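Local atomic coordinates of putative glycerophosphodiester phosphodiesterase (Galdieria sulphuraria, PDB entry 2O55), a protein that belongs to the glycerophosphodiester phosphodiesterase family and has its TIM-barrel fold, its own activity being assigned only putatively. Residues Lys110-Lys121 against Arg143-Leu154. Sequence-based numbering, arbitrary orientation.
With SO4 (sulfate ion), chain C; SO4 (sulfate ion), chain D.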
loop_
_atom_site.group_PDB
_atom_site.type_symbol
_atom_site.label_atom_id
_atom_site.label_comp_id
_atom_site.label_asym_id
_atom_site.label_seq_id
_atom_site.Cartn_x
_atom_site.Cartn_y
_atom_site.Cartn_z
ATOM N N LYS A 110 11.405 -0.885 0.249
ATOM C CA LYS A 110 10.648 -0.234 -0.806
ATOM C C LYS A 110 9.220 -0.103 -0.296
ATOM O O LYS A 110 8.845 -0.805 0.644
ATOM C CB LYS A 110 10.705 -1.038 -2.098
ATOM C CG LYS A 110 12.107 -1.452 -2.506
ATOM C CD LYS A 110 12.142 -2.002 -3.912
ATOM C CE LYS A 110 13.568 -2.312 -4.313
ATOM N NZ LYS A 110 13.626 -3.625 -5.009
ATOM N N LEU A 111 8.432 0.799 -0.890
ATOM C CA LEU A 111 7.080 1.064 -0.399
ATOM C C LEU A 111 5.986 0.917 -1.470
ATOM O O LEU A 111 6.168 1.285 -2.650
ATOM C CB LEU A 111 7.005 2.465 0.208
ATOM C CG LEU A 111 8.159 2.931 1.107
ATOM C CD1 LEU A 111 8.329 4.432 1.004
ATOM C CD2 LEU A 111 7.978 2.513 2.577
ATOM N N ASN A 112 4.847 0.373 -1.043
ATOM C CA ASN A 112 3.598 0.536 -1.773
ATOM C C ASN A 112 2.688 1.568 -1.087
ATOM O O ASN A 112 2.182 1.345 0.012
ATOM C CB ASN A 112 2.896 -0.797 -1.930
ATOM C CG ASN A 112 3.718 -1.798 -2.708
ATOM O OD1 ASN A 112 4.577 -1.443 -3.517
ATOM N ND2 ASN A 112 3.455 -3.065 -2.473
ATOM N N LEU A 113 2.505 2.705 -1.753
ATOM C CA LEU A 113 1.654 3.765 -1.260
ATOM C C LEU A 113 0.279 3.710 -1.922
ATOM O O LEU A 113 0.176 3.917 -3.134
ATOM C CB LEU A 113 2.309 5.104 -1.541
ATOM C CG LEU A 113 3.793 5.150 -1.160
ATOM C CD1 LEU A 113 4.394 6.479 -1.551
ATOM C CD2 LEU A 113 4.028 4.886 0.314
ATOM N N GLU A 114 -0.770 3.405 -1.142
ATOM C CA GLU A 114 -2.136 3.534 -1.653
ATOM C C GLU A 114 -2.709 4.964 -1.474
ATOM O O GLU A 114 -2.739 5.518 -0.364
ATOM C CB GLU A 114 -3.105 2.468 -1.106
ATOM C CG GLU A 114 -4.479 2.564 -1.797
ATOM C CD GLU A 114 -5.516 1.536 -1.352
ATOM O OE1 GLU A 114 -5.282 0.835 -0.328
ATOM O OE2 GLU A 114 -6.575 1.452 -2.048
ATOM N N LEU A 115 -3.148 5.545 -2.583
ATOM C CA LEU A 115 -3.883 6.784 -2.522
ATOM C C LEU A 115 -5.316 6.495 -2.061
ATOM O O LEU A 115 -6.195 6.207 -2.872
ATOM C CB LEU A 115 -3.847 7.492 -3.887
ATOM C CG LEU A 115 -2.529 7.567 -4.688
ATOM C CD1 LEU A 115 -2.682 8.492 -5.901
ATOM C CD2 LEU A 115 -1.349 8.011 -3.820
ATOM N N LYS A 116 -5.514 6.539 -0.748
ATOM C CA LYS A 116 -6.826 6.369 -0.141
ATOM C C LYS A 116 -7.582 7.674 -0.291
ATOM O O LYS A 116 -7.296 8.678 0.368
ATOM C CB LYS A 116 -6.713 5.938 1.321
ATOM C CG LYS A 116 -6.728 4.430 1.543
ATOM C CD LYS A 116 -8.136 3.911 1.742
ATOM C CE LYS A 116 -8.200 2.389 1.588
ATOM N NZ LYS A 116 -9.607 1.878 1.782
ATOM N N GLY A 117 -8.588 7.623 -1.155
ATOM C CA GLY A 117 -8.859 8.735 -2.035
ATOM C C GLY A 117 -10.256 9.243 -2.102
ATOM O O GLY A 117 -11.108 8.729 -2.829
ATOM N N GLU A 118 -10.490 10.279 -1.326
ATOM C CA GLU A 118 -11.585 11.148 -1.622
ATOM C C GLU A 118 -11.032 11.992 -2.775
ATOM O O GLU A 118 -11.563 11.955 -3.888
ATOM C CB GLU A 118 -11.951 11.989 -0.385
ATOM C CG GLU A 118 -12.500 11.191 0.827
ATOM C CD GLU A 118 -12.012 11.771 2.155
ATOM O OE1 GLU A 118 -10.784 11.696 2.395
ATOM O OE2 GLU A 118 -12.835 12.308 2.949
ATOM N N GLU A 119 -9.905 12.660 -2.515
ATOM C CA GLU A 119 -9.426 13.763 -3.354
ATOM C C GLU A 119 -8.044 13.598 -4.022
ATOM O O GLU A 119 -7.374 14.576 -4.382
ATOM C CB GLU A 119 -9.478 15.065 -2.552
ATOM C CG GLU A 119 -8.438 15.158 -1.443
ATOM C CD GLU A 119 -8.093 16.606 -1.142
ATOM O OE1 GLU A 119 -6.935 17.007 -1.420
ATOM O OE2 GLU A 119 -8.996 17.352 -0.666
ATOM N N TRP A 120 -7.618 12.355 -4.182
ATOM C CA TRP A 120 -6.541 12.063 -5.109
ATOM C C TRP A 120 -7.087 12.188 -6.515
ATOM O O TRP A 120 -6.343 12.393 -7.463
ATOM C CB TRP A 120 -5.991 10.667 -4.869
ATOM C CG TRP A 120 -5.477 10.541 -3.494
ATOM C CD1 TRP A 120 -6.097 9.935 -2.450
ATOM C CD2 TRP A 120 -4.255 11.073 -2.983
ATOM N NE1 TRP A 120 -5.330 10.030 -1.321
ATOM C CE2 TRP A 120 -4.196 10.733 -1.611
ATOM C CE3 TRP A 120 -3.198 11.796 -3.552
ATOM C CZ2 TRP A 120 -3.134 11.087 -0.790
ATOM C CZ3 TRP A 120 -2.122 12.150 -2.732
ATOM C CH2 TRP A 120 -2.107 11.789 -1.356
ATOM N N LYS A 121 -8.405 12.082 -6.626
ATOM C CA LYS A 121 -9.072 12.100 -7.904
ATOM C C LYS A 121 -9.167 13.539 -8.363
ATOM O O LYS A 121 -9.238 13.797 -9.564
ATOM C CB LYS A 121 -10.465 11.501 -7.757
ATOM C CG LYS A 121 -10.761 10.303 -8.666
ATOM C CD LYS A 121 -12.188 9.757 -8.313
ATOM C CE LYS A 121 -12.491 8.504 -9.133
ATOM N NZ LYS A 121 -12.672 8.894 -10.638
ATOM N N ARG A 143 12.279 3.628 -5.140
ATOM C CA ARG A 143 11.826 2.758 -4.053
ATOM C C ARG A 143 10.328 2.900 -3.707
ATOM O O ARG A 143 9.880 2.504 -2.612
ATOM C CB ARG A 143 12.589 3.112 -2.790
ATOM C CG ARG A 143 14.097 3.161 -2.899
ATOM C CD ARG A 143 14.660 2.550 -1.651
ATOM N NE ARG A 143 15.252 3.483 -0.691
ATOM C CZ ARG A 143 15.519 3.154 0.571
ATOM N NH1 ARG A 143 15.200 1.954 1.021
ATOM N NH2 ARG A 143 16.088 4.011 1.392
ATOM N N VAL A 144 9.542 3.466 -4.620
ATOM C CA VAL A 144 8.163 3.829 -4.320
ATOM C C VAL A 144 7.270 3.475 -5.499
ATOM O O VAL A 144 7.555 3.847 -6.649
ATOM C CB VAL A 144 8.052 5.334 -3.917
ATOM C CG1 VAL A 144 6.806 5.948 -4.432
ATOM C CG2 VAL A 144 8.112 5.488 -2.411
ATOM N N ASP A 145 6.189 2.762 -5.188
ATOM C CA ASP A 145 5.195 2.347 -6.153
ATOM C C ASP A 145 3.823 2.809 -5.667
ATOM O O ASP A 145 3.407 2.474 -4.554
ATOM C CB ASP A 145 5.221 0.832 -6.244
ATOM C CG ASP A 145 4.584 0.319 -7.505
ATOM O OD1 ASP A 145 5.262 -0.465 -8.218
ATOM O OD2 ASP A 145 3.422 0.701 -7.794
ATOM N N TYR A 146 3.121 3.588 -6.491
ATOM C CA TYR A 146 1.827 4.170 -6.092
ATOM C C TYR A 146 0.699 3.320 -6.632
ATOM O O TYR A 146 0.740 2.869 -7.793
ATOM C CB TYR A 146 1.644 5.592 -6.619
ATOM C CG TYR A 146 2.859 6.478 -6.521
ATOM C CD1 TYR A 146 3.787 6.501 -7.548
ATOM C CD2 TYR A 146 3.069 7.317 -5.407
ATOM C CE1 TYR A 146 4.910 7.312 -7.481
ATOM C CE2 TYR A 146 4.198 8.151 -5.321
ATOM C CZ TYR A 146 5.113 8.139 -6.377
ATOM O OH TYR A 146 6.249 8.914 -6.375
ATOM N N CYS A 147 -0.321 3.097 -5.805
ATOM C CA CYS A 147 -1.462 2.310 -6.244
ATOM C C CYS A 147 -2.795 2.863 -5.749
ATOM O O CYS A 147 -2.831 3.707 -4.837
ATOM C CB CYS A 147 -1.295 0.870 -5.812
ATOM S SG CYS A 147 -1.272 0.797 -4.077
ATOM N N SER A 148 -3.880 2.384 -6.370
ATOM C CA SER A 148 -5.222 2.846 -6.076
ATOM C C SER A 148 -6.255 1.922 -6.689
ATOM O O SER A 148 -5.970 1.217 -7.668
ATOM C CB SER A 148 -5.407 4.254 -6.622
ATOM O OG SER A 148 -6.704 4.735 -6.341
ATOM N N PHE A 149 -7.446 1.916 -6.095
ATOM C CA PHE A 149 -8.621 1.331 -6.726
ATOM C C PHE A 149 -9.151 2.236 -7.799
ATOM O O PHE A 149 -9.716 1.764 -8.780
ATOM C CB PHE A 149 -9.707 1.055 -5.708
ATOM C CG PHE A 149 -9.393 -0.090 -4.850
ATOM C CD1 PHE A 149 -9.108 0.093 -3.510
ATOM C CD2 PHE A 149 -9.294 -1.367 -5.393
ATOM C CE1 PHE A 149 -8.787 -0.991 -2.703
ATOM C CE2 PHE A 149 -8.963 -2.449 -4.589
ATOM C CZ PHE A 149 -8.720 -2.255 -3.241
ATOM N N HIS A 150 -8.939 3.534 -7.620
ATOM C CA HIS A 150 -9.377 4.544 -8.565
ATOM C C HIS A 150 -8.238 4.974 -9.488
ATOM O O HIS A 150 -7.376 5.745 -9.100
ATOM C CB HIS A 150 -9.928 5.710 -7.774
ATOM C CG HIS A 150 -10.765 5.278 -6.619
ATOM N ND1 HIS A 150 -12.073 4.865 -6.765
ATOM C CD2 HIS A 150 -10.476 5.168 -5.300
ATOM C CE1 HIS A 150 -12.559 4.536 -5.580
ATOM N NE2 HIS A 150 -11.607 4.704 -4.676
ATOM N N HIS A 151 -8.252 4.476 -10.719
ATOM C CA HIS A 151 -7.088 4.592 -11.599
ATOM C C HIS A 151 -6.888 5.958 -12.202
ATOM O O HIS A 151 -5.792 6.288 -12.682
ATOM C CB HIS A 151 -7.071 3.467 -12.640
ATOM C CG HIS A 151 -7.235 2.111 -12.020
ATOM N ND1 HIS A 151 -8.181 1.198 -12.442
ATOM C CD2 HIS A 151 -6.628 1.554 -10.939
ATOM C CE1 HIS A 151 -8.127 0.126 -11.670
ATOM N NE2 HIS A 151 -7.193 0.316 -10.749
ATOM N N GLU A 152 -7.922 6.779 -12.141
ATOM C CA GLU A 152 -7.777 8.135 -12.583
ATOM C C GLU A 152 -6.789 8.866 -11.721
ATOM O O GLU A 152 -6.104 9.742 -12.214
ATOM C CB GLU A 152 -9.091 8.879 -12.561
ATOM C CG GLU A 152 -9.104 9.975 -13.605
ATOM C CD GLU A 152 -10.058 11.107 -13.262
ATOM O OE1 GLU A 152 -9.563 12.201 -12.866
ATOM O OE2 GLU A 152 -11.298 10.902 -13.384
ATOM N N ALA A 153 -6.706 8.509 -10.440
ATOM C CA ALA A 153 -5.807 9.208 -9.511
ATOM C C ALA A 153 -4.345 9.017 -9.917
ATOM O O ALA A 153 -3.535 9.955 -9.867
ATOM C CB ALA A 153 -6.037 8.758 -8.081
ATOM N N LEU A 154 -4.024 7.795 -10.338
ATOM C CA LEU A 154 -2.699 7.454 -10.795
ATOM C C LEU A 154 -2.351 8.244 -12.046
ATOM O O LEU A 154 -1.266 8.788 -12.142
ATOM C CB LEU A 154 -2.641 5.964 -11.068
ATOM C CG LEU A 154 -3.027 5.115 -9.858
ATOM C CD1 LEU A 154 -3.162 3.666 -10.278
ATOM C CD2 LEU A 154 -2.002 5.243 -8.749
HETATM S S SO4 C . -10.368 4.174 -1.531
HETATM O O1 SO4 C . -11.644 3.846 -2.155
HETATM O O2 SO4 C . -10.490 4.001 -0.085
HETATM O O3 SO4 C . -9.315 3.296 -2.057
HETATM O O4 SO4 C . -10.030 5.560 -1.826
HETATM S S SO4 D . -11.758 5.552 -11.667
HETATM O O1 SO4 D . -10.977 6.128 -12.751
HETATM O O2 SO4 D . -13.195 5.609 -11.931
HETATM O O3 SO4 D . -11.304 4.165 -11.475
HETATM O O4 SO4 D . -11.516 6.370 -10.487
#
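L111 N to R143 O (2.8 Å) is the first of five backbone hydrogen bonds between strand 110-115 and residues 143-147; the last is L115 N on C147 O. Parallel bridges and a 31° angle between the axes show a twisted pair, adjacent strands of the family's TIM barrel linked through helix 127-136 as a beta-alpha-beta unit. On the face carrying L111, L113, V144 and Y146, the valine touches both leucines: CG2 meets L111 CD1 at 3.6 Å, CG1 meets L113 CD1 at 3.8 Å. That CG1 sits over one face of the Y146 ring, toward its rim. L111 also packs onto helix 95-104.

At the strands' C-terminal ends, A153 CB lies 3.7 Å from W120 CB, and the W120 ring takes L115 CB over one face. E114, CG anti to the backbone N (chi1 -174°), brings OE2 obliquely beside the F149 ring (3.2 Å to CD1), planes 64° apart. A sulfate, probably a crystallisation ion, accepts from G117 N (2.6 Å), H150 NE2 (2.7 Å) and K116 NZ. S148 OG accepts from H150 N in an ST turn, fixing the backbone from which the imidazole projects. Donors from both segments are consistent with an anion-binding pocket at the barrel's C-terminal mouth.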